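Phosphoglucomutase/phosphomannomutase family protein (Burkholderia thailandensis, PDB 3UW2) probably catalyses intramolecular phosphoryl transfer on phosphohexoses, as other members of the phosphohexose mutase family do, with a bound divalent metal ion. Local coordinates at residues Y31-V36 and F139-R144; G50-S55 and Q154-R159; V66-G71 and C124-G129; V96-T101 and N203-P208. One frame throughout, in Å; residues are numbered along the deposited sequence.

In the fold
Contacts 1, 3 and 4 all reach the mixed sheet of the first alpha/beta/alpha domain. Contacts 1 and 3 lie on neighbouring strands, 136-143 and 124-127, joined where Val142 N lies 2.7 Å from Cys124 O; their centres are about 9 Å apart. Contacts 3 and 4 meet along strands 64-69 and 92-98, again with centres about 9 Å apart. Contact 2 packs helices on the sheet, Met141 SD of contact 1 lying 3.6 Å from Leu156 CD1, and it is remote from the metal. Measured to the nearest side-chain atoms, the zinc ion lies about 3 Å from Lys140, about 6 Å from Thr128 and about 8 Å from Val205, so contacts 1, 3 and 4 border the metal site.

Contact 1 (Y31-V36 and F139-R144); sequences YDIRGV and FKMVLR. With PO4 (phosphate ion), chain B.
Ile33 and Phe139 form an antiparallel hydrogen-bonded pair: Ile33 N donates to Phe139 O at 3.2 Å and Phe139 N to Ile33 O at 2.7 Å, the first bond nearly straight at 168°. Both side chains leave the sheet on the same face, where the CG2 branch of Ile33 comes up to the rim of the Phe139 ring and lies 3.7 Å from CD2, near the ring plane. The other branch, ending in CD1, meets the methyl CE of Met141 at 3.8 Å. Met141 reaches it because its chain bends at the sulfur (chi3 -68°), which sets the two side chains roughly perpendicular. A branched isoleucine suits this place, one arm serving the ring and the other the thioether. Beyond the bridge, water 1 continues the pairing, donating a hydrogen bond to Tyr31 O and accepting one from Met141 N at 2.7 Å.

On the polar side, Asp32 and the extended Lys140 only pass alongside each other, Asp32 OD2 staying 4.2 Å from Lys140 CE. Asp32 OD1 is taken by Arg34 NH1 in a salt bridge of 2.7 Å. Lys140 NZ instead donates to phosphate O4 at 2.7 Å and forms salt bridges with Asp266 and Asp268, two of the zinc ligands. Through these ion pairs and the phosphate, Lys140 ties strand 136-143 to the metal site.

Contact 2 (G50-S55 and Q154-R159); sequences GRAFGS and QGLYKR
Arg159 lies along Ala52 and Ser55 of helix segment 50-55, touching them from CB to the guanidinium. CB rests against Ala52 CB at 4.1 Å, a small side chain that lets the helices come close; the axes of these two short helix segments pass 8.8 Å apart with 113° between their directions. CG stands beside the backbone N and anti to the carbonyl carbon (chi1 -73°), and from there the chain runs extended to NE. CD passes 3.4 Å from Ala52 O, and NE follows at 3.8 Å from the same oxygen. The flat CZ group lies with one face over Ser55 CB, which sits off-centre toward its rim, 3.5 Å from NH1. The serine hydroxyl serves its own helix, where Ser55 OG donates to Arg51 O at 2.8 Å, and is also hydrogen-bonded to Glu166 N. Arg51 O receives Ser55 N as well, the two donors arriving on opposite faces of its plane.

Leu156 fills the sheet side of the crossing. Its CB meets Ala52 CB, CD2 packs on Phe53 CA at 3.8 Å, and CD1 approaches the edge of the Phe53 ring near its plane. Both side chains continue onto Met141 of strand 136-143, so this half belongs to the hydrophobic layer between helices and sheet in the first domain.

The polar tip of Arg159 is held beyond this crossing: NH1 donates to Arg164 O and NH2 forms a salt bridge with Glu56. The aliphatic part thus packs on Ala52, its carbonyl and Ser55 CB, while a backbone carbonyl and a carboxylate meet the charge, probably favouring the charged form.

Contact 3 (V66-G71 and C124-G129); sequences VVARDG and CIVVTG. With EDO (1,2-ethanediol), chain C.
Asp70 and Thr128 cross at about a right angle, the threonine hydroxyl meeting the carboxylate from above its plane. Thr128 OG1 donates to Asp70 OD2 at 2.8 Å, and Gly129 N adds a weak bond to the same oxygen. With CG tucked between backbone N and carbonyl carbon (chi1 65°), Asp70 turns its carboxylate toward Thr128, whose own torsion (chi1 171°) presents OG1. Water 2 spans the other carboxylate oxygen, OD1, and Val127 O. Arg72 NE makes a salt bridge to OD2 as well, so a carboxylate with several acceptor positions fits this junction.

Behind it, strands 66-69 and 124-127 run parallel in the central sheet of the alpha/beta/alpha domain, and the polar pair occupies the loops at their C-terminal ends, where Thr128 touches the zinc ligand Asp266. Thr128 OG1 also bonds Ser130 N, in the loop that probably carries the family's phosphorylated serine. Four backbone bonds join the strands: Ile125 N to Val66 O, Ala68 N to Ile125 O, Val127 N to Ala68 O, the straightest at 171°, and Asp70 N to Val127 O.

On one face Val66 CB meets Cys124 CB at 3.7 Å, and Ala68 CB approaches Val126 CG1 at 4.2 Å; small or beta-branched residues suit this face, against which helix 101-107 lies. On the other, Val67 and Ile125 turn to helix 75-88, while Arg69 extends away, its NH1 reaching ethanediol O1 at 2.9 Å in the guanidinium plane.

Contact 4 (V96-T101 and N203-P208); sequences VGMVPT and NGVAGP
Val205 is the centre of the contact, its two methyls straddling the Val99 carbonyl, CG2 toward Met98 and CG1 toward Pro100. CG2, anti to the backbone N, lies 3.6 Å from Met98 CG and 3.7 Å from the carbonyl carbon of Val99. CG1 occupies the remaining position between N and carbonyl carbon (chi1 76°), and from there it reaches Pro100 CA at 3.7 Å. A compact branched side chain suits this place, since its two arms spread over Met98, Val99 and Pro100. Pro100 closes the same side, its CG lying 3.8 Å from Val205 O and 4.1 Å from Ala206 CA. It sits at the N-cap position of helix 101-107.

The looser side is at Met98, which is partly exposed. Its side chain and that of Val205 run past one another head to tail, and beyond CG the sulfur is already 4.2 Å from Val205 CG2; that sulfur comes near a bound ethanediol. The contact is made by van der Waals packing, partly against backbone carbonyls.

Around the tight part, Val205 also packs on Asp70, and Thr101 OG1 is hydrogen-bonded to the zinc ligand Asp266. The strand 92-98 end of the first domain thereby abuts the glycine-containing turn that leads into helix 206-216 of the second, an interface between alpha/beta/alpha domains beside the metal site, consistent with the phosphohexose mutase architecture.

Contact 1 (Y31-V36 and F139-R144)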
loop_
_atom_site.group_PDB
_atom_site.type_symbol
_atom_site.label_atom_id
_atom_site.label_comp_id
_atom_site.label_asym_id
_atom_site.label_seq_id
_atom_site.Cartn_x
_atom_site.Cartn_y
_atom_site.Cartn_z
ATOM N N TYR A 31 10.411 4.219 4.545
ATOM C CA TYR A 31 9.233 3.508 5.071
ATOM C C TYR A 31 9.469 2.033 5.317
ATOM O O TYR A 31 8.618 1.330 5.872
ATOM C CB TYR A 31 8.050 3.718 4.128
ATOM C CG TYR A 31 7.688 5.157 3.959
ATOM C CD1 TYR A 31 7.468 6.002 5.071
ATOM C CD2 TYR A 31 7.593 5.705 2.680
ATOM C CE1 TYR A 31 7.151 7.338 4.899
ATOM C CE2 TYR A 31 7.271 7.026 2.510
ATOM C CZ TYR A 31 7.040 7.834 3.616
ATOM O OH TYR A 31 6.735 9.138 3.344
ATOM N N ASP A 32 10.651 1.585 4.955
ATOM C CA ASP A 32 11.004 0.185 5.065
ATOM C C ASP A 32 12.459 0.005 4.847
ATOM O O ASP A 32 13.205 0.978 4.816
ATOM C CB ASP A 32 10.197 -0.744 4.117
ATOM C CG ASP A 32 10.110 -0.251 2.714
ATOM O OD1 ASP A 32 11.057 0.382 2.163
ATOM O OD2 ASP A 32 9.058 -0.555 2.144
ATOM N N ILE A 33 12.860 -1.257 4.731
ATOM C CA ILE A 33 14.237 -1.612 4.403
ATOM C C ILE A 33 14.141 -2.446 3.130
ATOM O O ILE A 33 13.297 -3.328 3.041
ATOM C CB ILE A 33 14.896 -2.442 5.572
ATOM C CG1 ILE A 33 15.143 -1.596 6.825
ATOM C CG2 ILE A 33 16.233 -3.068 5.132
ATOM C CD1 ILE A 33 15.483 -2.498 8.087
ATOM N N ARG A 34 14.969 -2.129 2.136
ATOM C CA ARG A 34 14.941 -2.795 0.828
ATOM C C ARG A 34 16.372 -2.910 0.302
ATOM O O ARG A 34 17.119 -1.938 0.408
ATOM C CB ARG A 34 14.141 -1.949 -0.184
ATOM C CG ARG A 34 12.675 -1.892 0.145
ATOM C CD ARG A 34 11.840 -1.454 -1.059
ATOM N NE ARG A 34 12.111 -0.056 -1.345
ATOM C CZ ARG A 34 11.308 0.932 -0.981
ATOM N NH1 ARG A 34 10.172 0.650 -0.349
ATOM N NH2 ARG A 34 11.624 2.191 -1.263
ATOM N N GLY A 35 16.721 -4.047 -0.320
ATOM C CA GLY A 35 18.051 -4.324 -0.781
ATOM C C GLY A 35 18.026 -5.417 -1.838
ATOM O O GLY A 35 16.960 -5.965 -2.177
ATOM N N VAL A 36 19.185 -5.712 -2.405
ATOM C CA VAL A 36 19.282 -6.668 -3.528
ATOM C C VAL A 36 20.188 -7.818 -3.037
ATOM O O VAL A 36 21.333 -7.600 -2.625
ATOM C CB VAL A 36 19.874 -6.031 -4.796
ATOM C CG1 VAL A 36 20.055 -7.092 -5.899
ATOM C CG2 VAL A 36 19.042 -4.837 -5.300
ATOM N N PHE A 139 12.110 -5.503 4.172
ATOM C CA PHE A 139 11.397 -5.779 5.433
ATOM C C PHE A 139 10.395 -4.660 5.698
ATOM O O PHE A 139 10.752 -3.461 5.635
ATOM C CB PHE A 139 12.399 -5.856 6.594
ATOM C CG PHE A 139 13.553 -6.839 6.344
ATOM C CD1 PHE A 139 13.508 -8.114 6.853
ATOM C CD2 PHE A 139 14.704 -6.431 5.599
ATOM C CE1 PHE A 139 14.552 -9.013 6.621
ATOM C CE2 PHE A 139 15.752 -7.314 5.363
ATOM C CZ PHE A 139 15.674 -8.633 5.883
ATOM N N LYS A 140 9.165 -5.047 5.982
ATOM C CA LYS A 140 8.101 -4.119 6.344
ATOM C C LYS A 140 7.885 -4.346 7.833
ATOM O O LYS A 140 7.739 -5.493 8.218
ATOM C CB LYS A 140 6.844 -4.418 5.478
ATOM C CG LYS A 140 7.019 -3.927 4.009
ATOM C CD LYS A 140 5.711 -3.968 3.172
ATOM C CE LYS A 140 5.926 -3.314 1.816
ATOM N NZ LYS A 140 4.915 -3.712 0.806
ATOM N N MET A 141 7.922 -3.277 8.664
ATOM C CA MET A 141 8.058 -3.436 10.114
ATOM C C MET A 141 6.952 -2.744 10.903
ATOM O O MET A 141 6.694 -1.552 10.695
ATOM C CB MET A 141 9.384 -2.870 10.542
ATOM C CG MET A 141 10.570 -3.730 10.022
ATOM S SD MET A 141 12.142 -2.851 10.141
ATOM C CE MET A 141 11.935 -1.560 8.918
ATOM N N VAL A 142 6.306 -3.488 11.780
ATOM C CA VAL A 142 5.317 -2.876 12.683
ATOM C C VAL A 142 5.809 -3.034 14.098
ATOM O O VAL A 142 5.977 -4.156 14.595
ATOM C CB VAL A 142 3.907 -3.436 12.452
ATOM C CG1 VAL A 142 2.953 -2.879 13.544
ATOM C CG2 VAL A 142 3.424 -3.022 11.045
ATOM N N LEU A 143 6.022 -1.907 14.780
ATOM C CA LEU A 143 6.563 -1.969 16.158
ATOM C C LEU A 143 5.485 -1.501 17.177
ATOM O O LEU A 143 5.114 -0.341 17.209
ATOM C CB LEU A 143 7.850 -1.170 16.282
ATOM C CG LEU A 143 8.271 -0.796 17.738
ATOM C CD1 LEU A 143 8.656 -2.021 18.555
ATOM C CD2 LEU A 143 9.327 0.315 17.823
ATOM N N ARG A 144 4.945 -2.435 17.945
ATOM C CA ARG A 144 3.845 -2.141 18.894
ATOM C C ARG A 144 2.668 -1.391 18.207
ATOM O O ARG A 144 2.142 -0.420 18.740
ATOM C CB ARG A 144 4.327 -1.441 20.229
ATOM C CG ARG A 144 5.404 -2.287 20.953
ATOM C CD ARG A 144 5.906 -1.732 22.296
ATOM N NE ARG A 144 4.780 -1.385 23.112
ATOM C CZ ARG A 144 4.410 -0.146 23.475
ATOM N NH1 ARG A 144 5.125 0.929 23.153
ATOM N NH2 ARG A 144 3.273 -0.024 24.100
HETATM P P PO4 B . 5.455 -2.440 -2.309
HETATM O O2 PO4 B . 3.947 -2.440 -2.078
HETATM O O3 PO4 B . 5.800 -1.552 -3.481
HETATM O O4 PO4 B . 6.261 -2.239 -1.066
HETATM O O HOH W 1 8.524 -0.698 8.082
#

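Contact 2 (G50-S55 and Q154-R159)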
loop_
_atom_site.group_PDB
_atom_site.type_symbol
_atom_site.label_atom_id
_atom_site.label_comp_id
_atom_site.label_asym_id
_atom_site.label_seq_id
_atom_site.Cartn_x
_atom_site.Cartn_y
_atom_site.Cartn_z
ATOM N N GLY A 50 17.308 -8.128 12.461
ATOM C CA GLY A 50 16.435 -8.769 13.476
ATOM C C GLY A 50 16.887 -8.434 14.908
ATOM O O GLY A 50 16.071 -8.165 15.806
ATOM N N ARG A 51 18.204 -8.498 15.130
ATOM C CA ARG A 51 18.791 -8.145 16.413
ATOM C C ARG A 51 18.480 -6.666 16.762
ATOM O O ARG A 51 18.135 -6.377 17.853
ATOM C CB ARG A 51 20.301 -8.401 16.322
ATOM C CG ARG A 51 21.022 -8.287 17.639
ATOM C CD ARG A 51 20.833 -9.518 18.485
ATOM N NE ARG A 51 21.452 -9.320 19.792
ATOM C CZ ARG A 51 22.729 -9.544 20.069
ATOM N NH1 ARG A 51 23.220 -9.335 21.306
ATOM N NH2 ARG A 51 23.514 -10.016 19.118
ATOM N N ALA A 52 18.626 -5.724 15.816
ATOM C CA ALA A 52 18.344 -4.314 16.057
ATOM C C ALA A 52 16.856 -4.088 16.404
ATOM O O ALA A 52 16.523 -3.385 17.344
ATOM C CB ALA A 52 18.734 -3.476 14.806
ATOM N N PHE A 53 15.965 -4.656 15.613
ATOM C CA PHE A 53 14.537 -4.488 15.832
ATOM C C PHE A 53 14.121 -5.172 17.156
ATOM O O PHE A 53 13.394 -4.575 17.962
ATOM C CB PHE A 53 13.743 -5.079 14.641
ATOM C CG PHE A 53 12.256 -4.826 14.710
ATOM C CD1 PHE A 53 11.426 -5.681 15.457
ATOM C CD2 PHE A 53 11.693 -3.723 14.095
ATOM C CE1 PHE A 53 10.060 -5.476 15.482
ATOM C CE2 PHE A 53 10.305 -3.477 14.155
ATOM C CZ PHE A 53 9.488 -4.355 14.843
ATOM N N GLY A 54 14.608 -6.385 17.410
ATOM C CA GLY A 54 14.276 -7.069 18.681
ATOM C C GLY A 54 14.722 -6.270 19.914
ATOM O O GLY A 54 14.046 -6.280 21.003
ATOM N N SER A 55 15.839 -5.554 19.747
ATOM C CA SER A 55 16.387 -4.702 20.795
ATOM C C SER A 55 15.435 -3.526 21.057
ATOM O O SER A 55 15.236 -3.133 22.222
ATOM C CB SER A 55 17.733 -4.103 20.375
ATOM O OG SER A 55 18.741 -5.089 20.246
ATOM N N GLN A 154 16.084 4.669 10.559
ATOM C CA GLN A 154 17.514 5.024 10.693
ATOM C C GLN A 154 18.138 4.604 12.043
ATOM O O GLN A 154 19.310 4.208 12.120
ATOM C CB GLN A 154 17.765 6.520 10.463
ATOM C CG GLN A 154 17.464 6.992 9.043
ATOM C CD GLN A 154 18.200 6.174 7.987
ATOM O OE1 GLN A 154 19.413 6.075 8.014
ATOM N NE2 GLN A 154 17.481 5.675 7.013
ATOM N N GLY A 155 17.343 4.627 13.093
ATOM C CA GLY A 155 17.776 4.114 14.387
ATOM C C GLY A 155 18.110 2.621 14.450
ATOM O O GLY A 155 18.920 2.212 15.307
ATOM N N LEU A 156 17.512 1.793 13.565
ATOM C CA LEU A 156 17.929 0.387 13.485
ATOM C C LEU A 156 19.339 0.272 12.856
ATOM O O LEU A 156 20.183 -0.439 13.338
ATOM C CB LEU A 156 16.918 -0.486 12.700
ATOM C CG LEU A 156 15.477 -0.380 13.177
ATOM C CD1 LEU A 156 14.513 -1.045 12.184
ATOM C CD2 LEU A 156 15.341 -0.983 14.570
ATOM N N TYR A 157 19.569 1.006 11.795
ATOM C CA TYR A 157 20.877 1.052 11.125
ATOM C C TYR A 157 21.922 1.504 12.153
ATOM O O TYR A 157 22.946 0.847 12.318
ATOM C CB TYR A 157 20.832 2.009 9.927
ATOM C CG TYR A 157 22.238 2.388 9.412
ATOM C CD1 TYR A 157 22.986 1.472 8.675
ATOM C CD2 TYR A 157 22.811 3.636 9.679
ATOM C CE1 TYR A 157 24.260 1.789 8.241
ATOM C CE2 TYR A 157 24.099 3.970 9.249
ATOM C CZ TYR A 157 24.804 3.022 8.515
ATOM O OH TYR A 157 26.072 3.253 8.011
ATOM N N LYS A 158 21.629 2.592 12.884
ATOM C CA LYS A 158 22.539 3.090 13.945
ATOM C C LYS A 158 22.865 2.053 15.076
ATOM O O LYS A 158 24.064 1.904 15.450
ATOM C CB LYS A 158 22.102 4.493 14.486
ATOM N N ARG A 159 21.870 1.299 15.572
ATOM C CA ARG A 159 22.168 0.170 16.502
ATOM C C ARG A 159 23.150 -0.832 15.900
ATOM O O ARG A 159 23.992 -1.359 16.620
ATOM C CB ARG A 159 20.910 -0.650 16.872
ATOM C CG ARG A 159 19.918 0.025 17.840
ATOM C CD ARG A 159 18.806 -0.955 18.208
ATOM N NE ARG A 159 17.930 -0.412 19.270
ATOM C CZ ARG A 159 18.186 -0.483 20.579
ATOM N NH1 ARG A 159 19.326 -1.023 21.022
ATOM N NH2 ARG A 159 17.329 0.039 21.454
#

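Contact 3 (V66-G71 and C124-G129)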
loop_
_atom_site.group_PDB
_atom_site.type_symbol
_atom_site.label_atom_id
_atom_site.label_comp_id
_atom_site.label_asym_id
_atom_site.label_seq_id
_atom_site.Cartn_x
_atom_site.Cartn_y
_atom_site.Cartn_z
ATOM N N VAL A 66 5.932 -11.198 15.513
ATOM C CA VAL A 66 5.492 -12.085 14.441
ATOM C C VAL A 66 6.412 -11.892 13.230
ATOM O O VAL A 66 6.751 -10.728 12.876
ATOM C CB VAL A 66 4.066 -11.645 14.007
ATOM C CG1 VAL A 66 3.583 -12.348 12.732
ATOM C CG2 VAL A 66 3.089 -11.954 15.109
ATOM N N VAL A 67 6.794 -12.979 12.545
ATOM C CA VAL A 67 7.520 -12.807 11.270
ATOM C C VAL A 67 6.779 -13.523 10.134
ATOM O O VAL A 67 6.064 -14.446 10.387
ATOM C CB VAL A 67 8.987 -13.313 11.299
ATOM C CG1 VAL A 67 9.790 -12.559 12.347
ATOM C CG2 VAL A 67 9.038 -14.816 11.540
ATOM N N ALA A 68 6.910 -13.040 8.890
ATOM C CA ALA A 68 6.234 -13.636 7.761
ATOM C C ALA A 68 7.097 -13.308 6.541
ATOM O O ALA A 68 7.999 -12.448 6.621
ATOM C CB ALA A 68 4.808 -13.015 7.605
ATOM N N ARG A 69 6.809 -13.984 5.437
ATOM C CA ARG A 69 7.543 -13.728 4.201
ATOM C C ARG A 69 6.624 -13.800 3.002
ATOM O O ARG A 69 5.551 -14.452 3.062
ATOM C CB ARG A 69 8.731 -14.735 4.081
ATOM C CG ARG A 69 8.259 -16.197 4.012
ATOM C CD ARG A 69 9.469 -17.067 3.624
ATOM N NE ARG A 69 9.107 -18.463 3.478
ATOM C CZ ARG A 69 8.714 -19.078 2.346
ATOM N NH1 ARG A 69 8.562 -18.449 1.136
ATOM N NH2 ARG A 69 8.471 -20.376 2.436
ATOM N N ASP A 70 7.036 -13.174 1.879
ATOM C CA ASP A 70 6.301 -13.396 0.645
ATOM C C ASP A 70 6.899 -14.611 -0.084
ATOM O O ASP A 70 7.586 -15.400 0.549
ATOM C CB ASP A 70 6.327 -12.153 -0.250
ATOM C CG ASP A 70 7.710 -11.798 -0.754
ATOM O OD1 ASP A 70 8.701 -12.597 -0.592
ATOM O OD2 ASP A 70 7.808 -10.723 -1.462
ATOM N N GLY A 71 6.666 -14.768 -1.398
ATOM C CA GLY A 71 7.116 -15.993 -2.054
ATOM C C GLY A 71 8.412 -15.911 -2.878
ATOM O O GLY A 71 8.565 -16.628 -3.922
ATOM N N CYS A 124 5.479 -6.873 14.152
ATOM C CA CYS A 124 5.740 -7.909 13.129
ATOM C C CYS A 124 6.707 -7.406 12.148
ATOM O O CYS A 124 6.817 -6.174 11.969
ATOM C CB CYS A 124 4.491 -8.333 12.352
ATOM S SG CYS A 124 3.683 -6.997 11.431
ATOM N N ILE A 125 7.360 -8.332 11.465
ATOM C CA ILE A 125 8.211 -7.934 10.361
ATOM C C ILE A 125 7.856 -8.880 9.208
ATOM O O ILE A 125 7.810 -10.079 9.390
ATOM C CB ILE A 125 9.698 -8.102 10.706
ATOM C CG1 ILE A 125 10.063 -7.212 11.888
ATOM C CG2 ILE A 125 10.551 -7.748 9.490
ATOM C CD1 ILE A 125 11.448 -7.552 12.466
ATOM N N VAL A 126 7.578 -8.333 8.043
ATOM C CA VAL A 126 7.277 -9.153 6.903
ATOM C C VAL A 126 8.486 -9.052 5.987
ATOM O O VAL A 126 8.932 -7.937 5.637
ATOM C CB VAL A 126 5.941 -8.751 6.208
ATOM C CG1 VAL A 126 5.652 -9.751 5.053
ATOM C CG2 VAL A 126 4.747 -8.798 7.217
ATOM N N VAL A 127 9.062 -10.207 5.610
ATOM C CA VAL A 127 10.202 -10.114 4.642
ATOM C C VAL A 127 9.612 -10.128 3.220
ATOM O O VAL A 127 9.096 -11.182 2.771
ATOM C CB VAL A 127 11.099 -11.373 4.842
ATOM C CG1 VAL A 127 12.337 -11.316 3.932
ATOM C CG2 VAL A 127 11.518 -11.482 6.338
ATOM N N THR A 128 9.697 -9.012 2.461
ATOM C CA THR A 128 9.047 -8.986 1.222
ATOM C C THR A 128 9.739 -7.879 0.392
ATOM O O THR A 128 10.258 -6.889 0.942
ATOM C CB THR A 128 7.524 -8.668 1.319
ATOM O OG1 THR A 128 7.015 -8.469 -0.019
ATOM C CG2 THR A 128 7.329 -7.380 2.076
ATOM N N GLY A 129 9.817 -8.159 -0.890
ATOM C CA GLY A 129 10.287 -7.223 -1.921
ATOM C C GLY A 129 9.146 -6.625 -2.708
ATOM O O GLY A 129 9.375 -5.874 -3.696
HETATM C C1 EDO C . 9.439 -20.230 -1.562
HETATM O O1 EDO C . 8.059 -19.810 -1.426
HETATM C C2 EDO C . 10.194 -19.530 -2.695
HETATM O O2 EDO C . 9.211 -19.205 -3.679
HETATM O O HOH W 2 10.681 -13.023 1.181
#

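Contact 4 (V96-T101 and N203-P208)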
loop_
_atom_site.group_PDB
_atom_site.type_symbol
_atom_site.label_atom_id
_atom_site.label_comp_id
_atom_site.label_asym_id
_atom_site.label_seq_id
_atom_site.Cartn_x
_atom_site.Cartn_y
_atom_site.Cartn_z
ATOM N N VAL A 96 4.560 -16.954 11.066
ATOM C CA VAL A 96 3.300 -17.310 10.424
ATOM C C VAL A 96 3.512 -17.809 8.978
ATOM O O VAL A 96 2.516 -18.007 8.242
ATOM C CB VAL A 96 2.234 -16.165 10.516
ATOM C CG1 VAL A 96 1.892 -15.860 12.009
ATOM C CG2 VAL A 96 2.710 -14.895 9.819
ATOM N N GLY A 97 4.789 -17.954 8.574
ATOM C CA GLY A 97 5.158 -18.669 7.346
ATOM C C GLY A 97 4.987 -17.705 6.158
ATOM O O GLY A 97 5.169 -16.519 6.323
ATOM N N MET A 98 4.658 -18.236 4.970
ATOM C CA MET A 98 4.591 -17.444 3.722
ATOM C C MET A 98 3.143 -17.008 3.493
ATOM O O MET A 98 2.246 -17.826 3.231
ATOM C CB MET A 98 5.069 -18.292 2.533
ATOM C CG MET A 98 5.080 -17.520 1.189
ATOM S SD MET A 98 4.983 -18.694 -0.220
ATOM C CE MET A 98 3.328 -19.421 -0.045
ATOM N N VAL A 99 2.900 -15.736 3.713
ATOM C CA VAL A 99 1.530 -15.193 3.624
ATOM C C VAL A 99 1.624 -13.771 3.069
ATOM O O VAL A 99 2.716 -13.146 3.124
ATOM C CB VAL A 99 0.819 -15.139 4.973
ATOM C CG1 VAL A 99 0.488 -16.539 5.529
ATOM C CG2 VAL A 99 1.655 -14.352 6.002
ATOM N N PRO A 100 0.518 -13.256 2.467
ATOM C CA PRO A 100 0.509 -11.830 2.064
ATOM C C PRO A 100 0.836 -10.935 3.265
ATOM O O PRO A 100 0.602 -11.338 4.443
ATOM C CB PRO A 100 -0.975 -11.599 1.661
ATOM C CG PRO A 100 -1.378 -12.955 1.093
ATOM C CD PRO A 100 -0.775 -13.905 2.158
ATOM N N THR A 101 1.498 -9.831 3.000
ATOM C CA THR A 101 1.843 -8.817 4.007
ATOM C C THR A 101 0.703 -8.432 4.988
ATOM O O THR A 101 0.913 -8.516 6.208
ATOM C CB THR A 101 2.387 -7.554 3.268
ATOM O OG1 THR A 101 3.705 -7.878 2.820
ATOM C CG2 THR A 101 2.531 -6.352 4.180
ATOM N N ASN A 203 2.193 -14.418 -9.947
ATOM C CA ASN A 203 3.036 -15.453 -9.302
ATOM C C ASN A 203 3.563 -15.059 -7.916
ATOM O O ASN A 203 4.504 -15.688 -7.418
ATOM C CB ASN A 203 4.186 -15.962 -10.207
ATOM C CG ASN A 203 3.686 -16.510 -11.548
ATOM O OD1 ASN A 203 3.873 -15.878 -12.614
ATOM N ND2 ASN A 203 2.933 -17.584 -11.488
ATOM N N GLY A 204 2.954 -14.013 -7.321
ATOM C CA GLY A 204 3.353 -13.459 -6.038
ATOM C C GLY A 204 2.616 -14.180 -4.938
ATOM O O GLY A 204 1.798 -15.053 -5.219
ATOM N N VAL A 205 2.846 -13.769 -3.693
ATOM C CA VAL A 205 2.301 -14.473 -2.566
ATOM C C VAL A 205 0.783 -14.289 -2.423
ATOM O O VAL A 205 0.142 -15.019 -1.688
ATOM C CB VAL A 205 3.096 -14.119 -1.264
ATOM C CG1 VAL A 205 2.716 -12.746 -0.773
ATOM C CG2 VAL A 205 2.744 -15.158 -0.194
ATOM N N ALA A 206 0.162 -13.337 -3.150
ATOM C CA ALA A 206 -1.291 -13.087 -3.012
ATOM C C ALA A 206 -2.098 -14.302 -3.547
ATOM O O ALA A 206 -3.227 -14.551 -3.104
ATOM C CB ALA A 206 -1.720 -11.807 -3.792
ATOM N N GLY A 207 -1.552 -15.053 -4.505
ATOM C CA GLY A 207 -2.418 -15.992 -5.248
ATOM C C GLY A 207 -3.160 -17.082 -4.468
ATOM O O GLY A 207 -4.403 -17.163 -4.517
ATOM N N PRO A 208 -2.423 -17.922 -3.713
ATOM C CA PRO A 208 -3.113 -18.960 -2.956
ATOM C C PRO A 208 -4.204 -18.473 -1.989
ATOM O O PRO A 208 -5.349 -18.959 -2.030
ATOM C CB PRO A 208 -1.964 -19.684 -2.217
ATOM C CG PRO A 208 -0.738 -19.403 -3.068
ATOM C CD PRO A 208 -0.963 -17.958 -3.509
#